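Local coordinates for protein enterotoxin type A (Staphylococcus aureus, PDB 1DYQ) that activates T cells as a superantigen, in its natural form binding MHC class II and T-cell receptor molecules, and causes staphylococcal food poisoning, at residues V126-W131 against I227-Y232; G183-H188 against V195-F200. The protein carries 3 engineered substitutions. All coordinates share one frame; numbering follows the deposited sequence.

Strand 119-132 enters the beta-grasp domain first, bringing residues 126-131. The chain then runs through helix 153-168 to strand 182-188, turns back after a six-residue connection into residues 195-200, and so closes the short hairpin of interaction 2. Only near the C terminus does strand 226-232 return to lie beside residues 126-131, where interaction 1 closes a much longer loop with interaction 2 nested inside it. Strand 226-232 is the shared neighbour: it pairs in parallel with the first strand and antiparallel with strand 182-188, through backbone bonds such as Asp228 O to Val186 N. Zinc joins the two as well, bound by Asp228, His188 and His226.

Interaction 1: residues V126-W131 against I227-Y232; sequences VPINLW and IDIYLY. With ZN (zinc ion), chain B.
Asn129 lies between Ile227 and Ile229 of the neighbouring strand and bonds to both, its N-H giving to Ile227 O (2.8 Å) and its O accepting from Ile229 N. Trp131 repeats the pattern with Ile229 O and Leu231 N, while Pro127, which has no N-H, contributes its carbonyl to Ile227 N at 2.9 Å. Five such bonds hold the strands parallel, 10° apart in direction, and Ile128 CA and Leu130 CA add CH···O contacts.

Apolar contacts fill the face bearing Ile128, Leu130, Ile227 and Ile229. Branched isoleucines suit extended strands: Ile128 CG2, anti to its backbone N, meets Ile229 CD1 at 3.9 Å, and Leu130 CD1 reaches Ile229 CG2 at the same distance. Leu164 of helix 153-168 covers Leu130 and Ile229.

On the other face the broad, flat rings of Trp131 and Tyr230 lie side by side, nearly parallel (6°) but displaced, with little of one over the other (centroids 5.1 Å); Trp131 CE3 sits 3.4 Å from Tyr230 CE2.

Here too Asp228 OD2, an anionic ligand, bonds zinc at 2.2 Å, and OD1 lies near the Trp131 ring edge. Parallel pairing of an early and a final strand, with a helix across one face, is the signature of the beta-grasp fold; the opposite face presents the zinc site needed for interaction with MHC class II.

Interaction 2: residues G183-H188 against V195-F200; sequences GLIVFH and VNYDLF. With ZN (zinc ion), chain B.
Gly183 is overlain by Leu199: having no side chain, it lets Leu199 CD1 lie close over its backbone, 3.9 Å from Gly183 CA. Its carbonyl accepts Leu199 N at 2.9 Å, with the donor 46° above the carbonyl plane, where the partner has already left the regular strand. A water accepts from Gly183 N and probably donates to Asp198 OD1. Asp198 OD1 also accepts from Phe200 N, an Asx turn that folds the chain away after the strand.

Leu199 also reaches along the hairpin. Its CD2 meets Ile185 CG2 at 3.8 Å, the two side chains crossing at about a right angle; Ile185 CG2 touches Tyr197 CB as well. In the backbone, Ile185 and Tyr197 form a hydrogen-bonded pair, each N-H given to the other's O.

Phe187 has CG beside its backbone N (chi1 -59°). Its large ring spans from Val195 to Tyr197: Val195 O lies at the ring edge, 3.5 Å from CD2, and CE2 is 3.8 Å from Tyr197 CD2. Phe187 N bonds Val195 O, and a water bridges Phe187 O and Val195 N.

The chemistry implies a hairpin whose strands are held by backbone hydrogen bonds, with Ile185, Phe187, Tyr197 and Leu199 packing on the face turned to helix 153-168 and a water between the strands at each end. It continues directly into His188, whose ND1 binds zinc at 2.3 Å.

Interaction 1: residues V126-W131 against I227-Y232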
loop_
_atom_site.group_PDB
_atom_site.type_symbol
_atom_site.label_atom_id
_atom_site.label_comp_id
_atom_site.label_asym_id
_atom_site.label_seq_id
_atom_site.Cartn_x
_atom_site.Cartn_y
_atom_site.Cartn_z
ATOM N N VAL A 126 12.672 6.934 -5.899
ATOM C CA VAL A 126 11.895 8.001 -5.285
ATOM C C VAL A 126 12.614 8.512 -4.040
ATOM O O VAL A 126 12.697 7.818 -3.047
ATOM C CB VAL A 126 10.480 7.524 -4.863
ATOM C CG1 VAL A 126 9.724 8.664 -4.227
ATOM C CG2 VAL A 126 9.747 6.987 -6.103
ATOM N N PRO A 127 13.149 9.727 -4.130
ATOM C CA PRO A 127 13.881 10.279 -2.982
ATOM C C PRO A 127 12.968 10.372 -1.766
ATOM O O PRO A 127 11.776 10.690 -1.884
ATOM C CB PRO A 127 14.319 11.644 -3.464
ATOM C CG PRO A 127 14.248 11.606 -4.943
ATOM C CD PRO A 127 13.079 10.651 -5.260
ATOM N N ILE A 128 13.518 10.065 -0.603
ATOM C CA ILE A 128 12.834 10.183 0.661
ATOM C C ILE A 128 13.510 11.185 1.606
ATOM O O ILE A 128 14.712 11.022 1.890
ATOM C CB ILE A 128 12.746 8.823 1.401
ATOM C CG1 ILE A 128 11.918 7.844 0.569
ATOM C CG2 ILE A 128 12.100 9.041 2.772
ATOM C CD1 ILE A 128 12.166 6.392 0.856
ATOM N N ASN A 129 12.755 12.133 2.091
ATOM C CA ASN A 129 13.241 12.997 3.198
ATOM C C ASN A 129 12.657 12.394 4.494
ATOM O O ASN A 129 11.435 12.341 4.619
ATOM C CB ASN A 129 12.727 14.406 3.043
ATOM C CG ASN A 129 13.139 15.069 1.728
ATOM O OD1 ASN A 129 12.297 15.587 1.003
ATOM N ND2 ASN A 129 14.418 14.998 1.424
ATOM N N LEU A 130 13.517 11.944 5.385
ATOM C CA LEU A 130 13.036 11.366 6.634
ATOM C C LEU A 130 13.588 12.162 7.833
ATOM O O LEU A 130 14.801 12.358 7.918
ATOM C CB LEU A 130 13.424 9.901 6.759
ATOM C CG LEU A 130 12.822 9.136 7.944
ATOM C CD1 LEU A 130 12.614 7.675 7.559
ATOM C CD2 LEU A 130 13.779 9.161 9.153
ATOM N N TRP A 131 12.707 12.530 8.716
ATOM C CA TRP A 131 13.099 13.185 9.975
ATOM C C TRP A 131 12.690 12.283 11.145
ATOM O O TRP A 131 11.578 11.741 11.132
ATOM C CB TRP A 131 12.454 14.545 10.103
ATOM C CG TRP A 131 12.950 15.585 9.140
ATOM C CD1 TRP A 131 13.988 16.445 9.344
ATOM C CD2 TRP A 131 12.408 15.905 7.854
ATOM N NE1 TRP A 131 14.138 17.277 8.261
ATOM C CE2 TRP A 131 13.160 16.982 7.331
ATOM C CE3 TRP A 131 11.344 15.416 7.088
ATOM C CZ2 TRP A 131 12.917 17.529 6.092
ATOM C CZ3 TRP A 131 11.097 15.965 5.850
ATOM C CH2 TRP A 131 11.882 17.031 5.352
ATOM N N ILE A 227 9.086 11.508 -1.358
ATOM C CA ILE A 227 8.308 11.113 -0.181
ATOM C C ILE A 227 8.934 11.790 1.063
ATOM O O ILE A 227 10.144 11.754 1.189
ATOM C CB ILE A 227 8.392 9.578 -0.033
ATOM C CG1 ILE A 227 7.474 8.948 -1.118
ATOM C CG2 ILE A 227 7.924 9.147 1.350
ATOM C CD1 ILE A 227 7.696 7.447 -1.274
ATOM N N ASP A 228 8.054 12.219 1.940
ATOM C CA ASP A 228 8.483 12.776 3.220
ATOM C C ASP A 228 7.939 11.910 4.364
ATOM O O ASP A 228 6.763 11.574 4.351
ATOM C CB ASP A 228 7.953 14.195 3.452
ATOM C CG ASP A 228 8.361 15.130 2.344
ATOM O OD1 ASP A 228 9.545 15.226 1.995
ATOM O OD2 ASP A 228 7.370 15.637 1.759
ATOM N N ILE A 229 8.830 11.588 5.276
ATOM C CA ILE A 229 8.458 10.767 6.433
ATOM C C ILE A 229 8.857 11.504 7.714
ATOM O O ILE A 229 10.035 11.916 7.806
ATOM C CB ILE A 229 9.134 9.396 6.343
ATOM C CG1 ILE A 229 8.542 8.620 5.118
ATOM C CG2 ILE A 229 8.835 8.581 7.601
ATOM C CD1 ILE A 229 9.256 7.324 4.849
ATOM N N TYR A 230 7.931 11.697 8.588
ATOM C CA TYR A 230 8.165 12.341 9.895
ATOM C C TYR A 230 7.868 11.323 11.007
ATOM O O TYR A 230 6.719 10.874 11.106
ATOM C CB TYR A 230 7.227 13.539 10.050
ATOM C CG TYR A 230 7.249 14.503 8.887
ATOM C CD1 TYR A 230 6.391 14.347 7.802
ATOM C CD2 TYR A 230 8.156 15.569 8.853
ATOM C CE1 TYR A 230 6.433 15.198 6.723
ATOM C CE2 TYR A 230 8.181 16.442 7.782
ATOM C CZ TYR A 230 7.326 16.256 6.731
ATOM O OH TYR A 230 7.347 17.104 5.637
ATOM N N LEU A 231 8.876 10.982 11.778
ATOM C CA LEU A 231 8.733 10.015 12.862
ATOM C C LEU A 231 9.092 10.714 14.207
ATOM O O LEU A 231 9.976 11.552 14.216
ATOM C CB LEU A 231 9.660 8.844 12.681
ATOM C CG LEU A 231 9.631 8.105 11.323
ATOM C CD1 LEU A 231 10.695 7.046 11.295
ATOM C CD2 LEU A 231 8.227 7.506 11.142
ATOM N N TYR A 232 8.339 10.345 15.218
ATOM C CA TYR A 232 8.577 10.935 16.563
ATOM C C TYR A 232 8.617 9.812 17.590
ATOM O O TYR A 232 7.831 8.874 17.520
ATOM C CB TYR A 232 7.456 11.905 16.898
ATOM C CG TYR A 232 7.232 12.978 15.850
ATOM C CD1 TYR A 232 6.379 12.731 14.770
ATOM C CD2 TYR A 232 7.922 14.176 15.881
ATOM C CE1 TYR A 232 6.210 13.664 13.773
ATOM C CE2 TYR A 232 7.733 15.131 14.896
ATOM C CZ TYR A 232 6.878 14.866 13.845
ATOM O OH TYR A 232 6.695 15.801 12.850
HETATM ZN ZN ZN B . 8.166 17.092 0.351
#

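Interaction 2: residues G183-H188 against V195-F200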
loop_
_atom_site.group_PDB
_atom_site.type_symbol
_atom_site.label_atom_id
_atom_site.label_comp_id
_atom_site.label_asym_id
_atom_site.label_seq_id
_atom_site.Cartn_x
_atom_site.Cartn_y
_atom_site.Cartn_z
ATOM N N GLY A 183 3.833 8.992 13.610
ATOM C CA GLY A 183 4.504 9.054 12.297
ATOM C C GLY A 183 3.548 9.418 11.175
ATOM O O GLY A 183 2.352 9.142 11.235
ATOM N N LEU A 184 4.088 10.165 10.217
ATOM C CA LEU A 184 3.348 10.671 9.067
ATOM C C LEU A 184 4.150 10.416 7.779
ATOM O O LEU A 184 5.364 10.515 7.753
ATOM C CB LEU A 184 3.197 12.206 9.216
ATOM C CG LEU A 184 2.650 12.926 7.974
ATOM C CD1 LEU A 184 1.185 12.592 7.773
ATOM C CD2 LEU A 184 2.789 14.445 8.175
ATOM N N ILE A 185 3.446 9.932 6.738
ATOM C CA ILE A 185 4.095 9.767 5.433
ATOM C C ILE A 185 3.327 10.581 4.389
ATOM O O ILE A 185 2.109 10.670 4.411
ATOM C CB ILE A 185 4.187 8.301 4.992
ATOM C CG1 ILE A 185 4.926 8.180 3.642
ATOM C CG2 ILE A 185 2.798 7.676 4.887
ATOM C CD1 ILE A 185 5.465 6.764 3.399
ATOM N N VAL A 186 4.094 11.324 3.595
ATOM C CA VAL A 186 3.538 12.201 2.574
ATOM C C VAL A 186 4.157 11.861 1.213
ATOM O O VAL A 186 5.356 11.750 1.031
ATOM C CB VAL A 186 3.852 13.679 2.903
ATOM C CG1 VAL A 186 3.268 14.618 1.866
ATOM C CG2 VAL A 186 3.350 14.045 4.295
ATOM N N PHE A 187 3.245 11.699 0.239
ATOM C CA PHE A 187 3.626 11.407 -1.141
ATOM C C PHE A 187 3.506 12.722 -1.926
ATOM O O PHE A 187 2.468 13.201 -2.289
ATOM C CB PHE A 187 2.679 10.316 -1.706
ATOM C CG PHE A 187 2.754 9.043 -0.874
ATOM C CD1 PHE A 187 3.702 8.110 -1.076
ATOM C CD2 PHE A 187 1.810 8.884 0.163
ATOM C CE1 PHE A 187 3.814 6.971 -0.268
ATOM C CE2 PHE A 187 1.923 7.754 0.994
ATOM C CZ PHE A 187 2.893 6.827 0.770
ATOM N N HIS A 188 4.697 13.390 -1.966
ATOM C CA HIS A 188 4.732 14.787 -2.380
ATOM C C HIS A 188 4.953 14.947 -3.875
ATOM O O HIS A 188 6.056 14.879 -4.373
ATOM C CB HIS A 188 5.835 15.537 -1.615
ATOM C CG HIS A 188 5.611 17.037 -1.648
ATOM N ND1 HIS A 188 6.348 17.818 -0.788
ATOM C CD2 HIS A 188 4.801 17.866 -2.276
ATOM C CE1 HIS A 188 6.056 19.090 -0.926
ATOM N NE2 HIS A 188 5.089 19.153 -1.846
ATOM N N VAL A 195 -0.946 13.197 -1.061
ATOM C CA VAL A 195 -1.582 12.206 -0.201
ATOM C C VAL A 195 -0.744 12.050 1.069
ATOM O O VAL A 195 0.481 12.000 1.013
ATOM C CB VAL A 195 -1.643 10.829 -0.908
ATOM C CG1 VAL A 195 -2.218 9.793 0.027
ATOM C CG2 VAL A 195 -2.509 10.978 -2.171
ATOM N N ASN A 196 -1.443 12.067 2.215
ATOM C CA ASN A 196 -0.671 11.788 3.449
ATOM C C ASN A 196 -1.438 10.800 4.306
ATOM O O ASN A 196 -2.655 10.832 4.381
ATOM C CB ASN A 196 -0.168 12.970 4.152
ATOM C CG ASN A 196 -1.044 14.196 4.052
ATOM O OD1 ASN A 196 -0.754 15.077 3.220
ATOM N ND2 ASN A 196 -2.074 14.205 4.853
ATOM N N TYR A 197 -0.661 9.959 4.977
ATOM C CA TYR A 197 -1.262 8.963 5.848
ATOM C C TYR A 197 -0.605 9.029 7.239
ATOM O O TYR A 197 0.626 9.104 7.314
ATOM C CB TYR A 197 -1.019 7.540 5.333
ATOM C CG TYR A 197 -1.710 7.197 4.035
ATOM C CD1 TYR A 197 -3.033 7.501 3.812
ATOM C CD2 TYR A 197 -1.023 6.478 3.062
ATOM C CE1 TYR A 197 -3.643 7.193 2.601
ATOM C CE2 TYR A 197 -1.619 6.131 1.869
ATOM C CZ TYR A 197 -2.941 6.469 1.661
ATOM O OH TYR A 197 -3.551 6.154 0.468
ATOM N N ASP A 198 -1.434 8.911 8.232
ATOM C CA ASP A 198 -0.913 8.748 9.627
ATOM C C ASP A 198 -0.508 7.299 9.774
ATOM O O ASP A 198 -1.296 6.372 9.549
ATOM C CB ASP A 198 -2.021 9.186 10.574
ATOM C CG ASP A 198 -1.680 8.983 12.044
ATOM O OD1 ASP A 198 -0.730 8.274 12.322
ATOM O OD2 ASP A 198 -2.407 9.587 12.872
ATOM N N LEU A 199 0.765 7.047 10.121
ATOM C CA LEU A 199 1.274 5.687 10.185
ATOM C C LEU A 199 0.610 4.889 11.296
ATOM O O LEU A 199 0.719 3.653 11.236
ATOM C CB LEU A 199 2.802 5.693 10.343
ATOM C CG LEU A 199 3.572 6.300 9.168
ATOM C CD1 LEU A 199 5.074 6.416 9.524
ATOM C CD2 LEU A 199 3.450 5.419 7.927
ATOM N N PHE A 200 0.005 5.530 12.267
ATOM C CA PHE A 200 -0.723 4.873 13.346
ATOM C C PHE A 200 -2.185 5.260 13.369
ATOM O O PHE A 200 -2.882 5.114 14.385
ATOM C CB PHE A 200 -0.075 5.219 14.707
ATOM C CG PHE A 200 1.321 4.710 14.827
ATOM C CD1 PHE A 200 1.568 3.361 15.082
ATOM C CD2 PHE A 200 2.429 5.526 14.609
ATOM C CE1 PHE A 200 2.833 2.871 15.208
ATOM C CE2 PHE A 200 3.710 5.041 14.735
ATOM C CZ PHE A 200 3.929 3.704 15.033
HETATM ZN ZN ZN B . 8.166 17.092 0.351
HETATM O O HOH W 1 1.061 8.785 14.254
HETATM O O HOH W 2 0.134 12.258 -3.333
#